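Sensor protein (Geobacter sulfurreducens PCA, PDB 2R78) is a sensor histidine kinase/response regulator that probably autophosphorylates from ATP in two-component signalling, the fragment here being a PAS domain. Local coordinates at the interface of chains A and B. Coordinates in Å, arbitrary orientation; residue numbers count along the deposited sequence, not the author numbering. Chains: chain A/B, Sensor protein.

The interface of chains A and B. Residues chain A 22, 82, 98, 100, 112, 114; chain B 19-22, 114.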
ATOM      1  N   ASP A  22       5.023  -4.191   1.968  1.00 19.22           N
ATOM      2  CA  ASP A  22       5.963  -3.236   1.360  1.00 18.75           C
ATOM      3  C   ASP A  22       6.335  -2.137   2.356  1.00 17.34           C
ATOM      4  O   ASP A  22       5.561  -1.785   3.233  1.00 16.80           O
ATOM      5  CB  ASP A  22       5.356  -2.546   0.123  1.00 19.82           C
ATOM      6  CG  ASP A  22       5.197  -3.466  -1.087  1.00 22.45           C
ATOM      7  OD1 ASP A  22       5.795  -4.579  -1.121  1.00 22.34           O
ATOM      8  OD2 ASP A  22       4.486  -3.027  -2.033  1.00 25.37           O
ATOM      9  N   ARG A  82      10.417   5.409 -10.339  1.00 21.06           N
ATOM     10  CA  ARG A  82      10.412   3.953 -10.233  1.00 23.27           C
ATOM     11  C   ARG A  82      11.801   3.450 -10.628  1.00 23.21           C
ATOM     12  O   ARG A  82      12.153   3.451 -11.805  1.00 24.07           O
ATOM     13  CB  ARG A  82       9.353   3.286 -11.127  1.00 24.65           C
ATOM     14  CG  ARG A  82       9.317   1.724 -10.957  1.00 25.40           C
ATOM     15  CD  ARG A  82       8.076   1.075 -11.602  1.00 29.02           C
ATOM     16  NE  ARG A  82       6.888   1.680 -11.021  1.00 35.24           N
ATOM     17  CZ  ARG A  82       6.425   1.419  -9.800  1.00 36.95           C
ATOM     18  NH1 ARG A  82       7.020   0.503  -9.034  1.00 40.94           N
ATOM     19  NH2 ARG A  82       5.358   2.067  -9.344  1.00 34.03           N
ATOM     20  N   GLU A  98      13.049  -2.086  -5.073  1.00 21.89           N
ATOM     21  CA  GLU A  98      12.405  -1.238  -6.063  1.00 21.62           C
ATOM     22  C   GLU A  98      11.743  -0.067  -5.350  1.00 20.05           C
ATOM     23  O   GLU A  98      10.812  -0.263  -4.550  1.00 18.61           O
ATOM     24  CB  GLU A  98      11.328  -1.977  -6.854  1.00 21.96           C
ATOM     25  CG  GLU A  98      10.904  -1.154  -8.033  1.00 24.41           C
ATOM     26  CD  GLU A  98       9.638  -1.642  -8.668  1.00 26.17           C
ATOM     27  OE1 GLU A  98       8.607  -1.757  -7.963  1.00 31.83           O
ATOM     28  OE2 GLU A  98       9.674  -1.864  -9.902  1.00 33.41           O
ATOM     29  N   SER A 100       9.642   3.422  -5.406  1.00 16.45           N
ATOM     30  CA  SER A 100       8.677   4.248  -6.092  1.00 16.37           C
ATOM     31  C   SER A 100       8.436   5.496  -5.237  1.00 15.57           C
ATOM     32  O   SER A 100       8.470   5.435  -4.008  1.00 15.37           O
ATOM     33  CB  SER A 100       7.373   3.465  -6.282  1.00 16.42           C
ATOM     34  OG  SER A 100       7.603   2.422  -7.232  1.00 23.12           O
ATOM     35  N   ILE A 112       7.416   4.135  -1.690  1.00 14.34           N
ATOM     36  CA  ILE A 112       7.174   2.706  -1.466  1.00 14.77           C
ATOM     37  C   ILE A 112       8.465   2.004  -1.791  1.00 15.64           C
ATOM     38  O   ILE A 112       9.131   2.320  -2.805  1.00 14.77           O
ATOM     39  CB  ILE A 112       6.035   2.184  -2.340  1.00 15.44           C
ATOM     40  CG1 ILE A 112       4.744   2.952  -2.031  1.00 17.20           C
ATOM     41  CG2 ILE A 112       5.890   0.634  -2.152  1.00 16.25           C
ATOM     42  CD1 ILE A 112       3.692   2.843  -3.162  1.00 18.93           C
ATOM     43  N   ARG A 114       9.856  -1.890  -2.316  1.00 20.98           N
ATOM     44  CA  ARG A 114       9.431  -3.289  -2.508  1.00 24.29           C
ATOM     45  C   ARG A 114      10.626  -4.165  -2.824  1.00 25.97           C
ATOM     46  O   ARG A 114      11.548  -3.715  -3.490  1.00 25.71           O
ATOM     47  CB  ARG A 114       8.475  -3.390  -3.694  1.00 24.42           C
ATOM     48  CG  ARG A 114       7.288  -2.445  -3.660  1.00 27.17           C
ATOM     49  CD  ARG A 114       6.332  -2.626  -4.866  1.00 29.12           C
ATOM     50  NE  ARG A 114       6.242  -4.001  -5.358  1.00 33.20           N
ATOM     51  CZ  ARG A 114       5.284  -4.888  -5.063  1.00 36.47           C
ATOM     52  NH1 ARG A 114       4.267  -4.608  -4.246  1.00 36.59           N
ATOM     53  NH2 ARG A 114       5.350  -6.095  -5.607  1.00 36.93           N
TER
ATOM     54  N   HIS B  19      -1.404   4.631  -6.415  1.00 16.43           N
ATOM     55  CA  HIS B  19      -0.043   4.281  -6.880  1.00 17.18           C
ATOM     56  C   HIS B  19       0.504   2.930  -6.390  1.00 17.59           C
ATOM     57  O   HIS B  19       1.574   2.489  -6.822  1.00 18.66           O
ATOM     58  CB  HIS B  19       0.914   5.399  -6.535  1.00 17.29           C
ATOM     59  CG  HIS B  19       0.631   6.683  -7.247  1.00 19.92           C
ATOM     60  ND1 HIS B  19       0.665   6.796  -8.622  1.00 21.82           N
ATOM     61  CD2 HIS B  19       0.317   7.913  -6.772  1.00 23.35           C
ATOM     62  CE1 HIS B  19       0.370   8.039  -8.960  1.00 23.25           C
ATOM     63  NE2 HIS B  19       0.181   8.743  -7.859  1.00 23.82           N
ATOM     64  N   ALA B  20      -0.204   2.281  -5.474  1.00 17.73           N
ATOM     65  CA  ALA B  20       0.282   1.030  -4.889  1.00 18.53           C
ATOM     66  C   ALA B  20       0.475   0.017  -6.026  1.00 19.40           C
ATOM     67  O   ALA B  20      -0.291  -0.005  -6.965  1.00 18.49           O
ATOM     68  CB  ALA B  20      -0.712   0.515  -3.821  1.00 18.48           C
ATOM     69  N   ILE B  21       1.540  -0.784  -5.961  1.00 21.95           N
ATOM     70  CA  ILE B  21       1.711  -1.904  -6.921  1.00 22.22           C
ATOM     71  C   ILE B  21       0.829  -3.095  -6.476  1.00 22.25           C
ATOM     72  O   ILE B  21       0.249  -3.820  -7.299  1.00 23.40           O
ATOM     73  CB  ILE B  21       3.188  -2.340  -7.017  1.00 23.44           C
ATOM     74  CG1 ILE B  21       4.053  -1.208  -7.577  1.00 25.46           C
ATOM     75  CG2 ILE B  21       3.330  -3.566  -7.915  1.00 24.38           C
ATOM     76  CD1 ILE B  21       4.663  -0.363  -6.512  1.00 27.02           C
ATOM     77  N   ASP B  22       0.707  -3.271  -5.172  1.00 21.71           N
ATOM     78  CA  ASP B  22      -0.239  -4.247  -4.642  1.00 21.35           C
ATOM     79  C   ASP B  22      -1.686  -3.811  -4.885  1.00 19.73           C
ATOM     80  O   ASP B  22      -2.001  -2.614  -4.968  1.00 18.71           O
ATOM     81  CB  ASP B  22      -0.044  -4.467  -3.163  1.00 21.69           C
ATOM     82  CG  ASP B  22       1.191  -5.283  -2.842  1.00 23.94           C
ATOM     83  OD1 ASP B  22       1.771  -5.974  -3.728  1.00 26.81           O
ATOM     84  OD2 ASP B  22       1.552  -5.254  -1.663  1.00 28.42           O
ATOM     85  N   ARG B 114      -1.665  -9.456  -2.940  1.00 20.86           N
ATOM     86  CA  ARG B 114      -0.290  -9.489  -3.420  1.00 23.64           C
ATOM     87  C   ARG B 114      -0.056 -10.736  -4.279  1.00 24.28           C
ATOM     88  O   ARG B 114      -0.597 -11.812  -4.006  1.00 21.30           O
ATOM     89  CB  ARG B 114       0.690  -9.562  -2.239  1.00 23.93           C
ATOM     90  CG  ARG B 114       0.662  -8.380  -1.267  1.00 26.96           C
ATOM     91  CD  ARG B 114       1.663  -8.497  -0.083  1.00 29.07           C
ATOM     92  NE  ARG B 114       3.063  -8.764  -0.496  1.00 33.34           N
ATOM     93  CZ  ARG B 114       3.978  -7.832  -0.817  1.00 34.97           C
ATOM     94  NH1 ARG B 114       3.667  -6.544  -0.829  1.00 35.38           N
ATOM     95  NH2 ARG B 114       5.208  -8.192  -1.171  1.00 34.74           N
TER
HETATM   96  O   HOH W   1       4.190   3.096  -7.002  1.00 24.57           O
HETATM   97  O   HOH W   2       2.277  -3.715   0.388  1.00 37.09           O
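Two copies of a PAS domain meet here across a two-fold axis, a face of the sheet of chain A (strands 81-88, 94-103 and 109-114) receiving the loop that follows helix 6-19 of chain B; whether the full-length kinase forms this dimer cannot be settled from the crystal alone. Packing is tightest around B:Ile21, which hides 98 Å² against chain A. Its CG1 branch lies anti to the carbonyl carbon (chi1 -64°) and sends CD1 against the aliphatic stem of A:Arg114, 3.3 Å from CD. The CG2 methyl sits over the centre of the A:Arg114 guanidinium, 3.7 Å above its plane, so one isoleucine covers both the stem and one face of the arginine. A:Arg114 bends at chi3 (33°), and its NH1 then reaches two carboxylates. Within its own chain A:Arg114 NH1 donates to the syn lone pair of A:Asp22 OD2 at 2.7 Å; across the interface the same NH1 bonds B:Asp22 OD1 at 2.9 Å, nearly in the guanidinium plane but from above the carboxylate plane, the two planes turned 84° apart. B:Arg114 NH1 returns the same pattern to A:Asp22 OD1. The aspartates themselves point tip to tip, OD2 to OD2 at 3.7 Å, a proximity that the paired arginine charges probably make tolerable. An alanine in place of A:Arg114 would probably cost B:Ile21 much of its packing surface and leave the facing carboxylates less well neutralised. Contacts loosen toward A:Arg82, whose guanidinium meets the tip of B:Ile21 end-on, NH1 to CD1 at 3.6 Å, while a salt bridge to A:Glu98 at its edge helps fix its rotation. Its NH2 reaches the carbonyl O of B:His19 at the end of helix 6-19 through water 1, 2.8 Å from NH2. Water 2 similarly links the backbone N of A:Asp22 to B:Asp22 OD2, the bond to N being long at 3.2 Å.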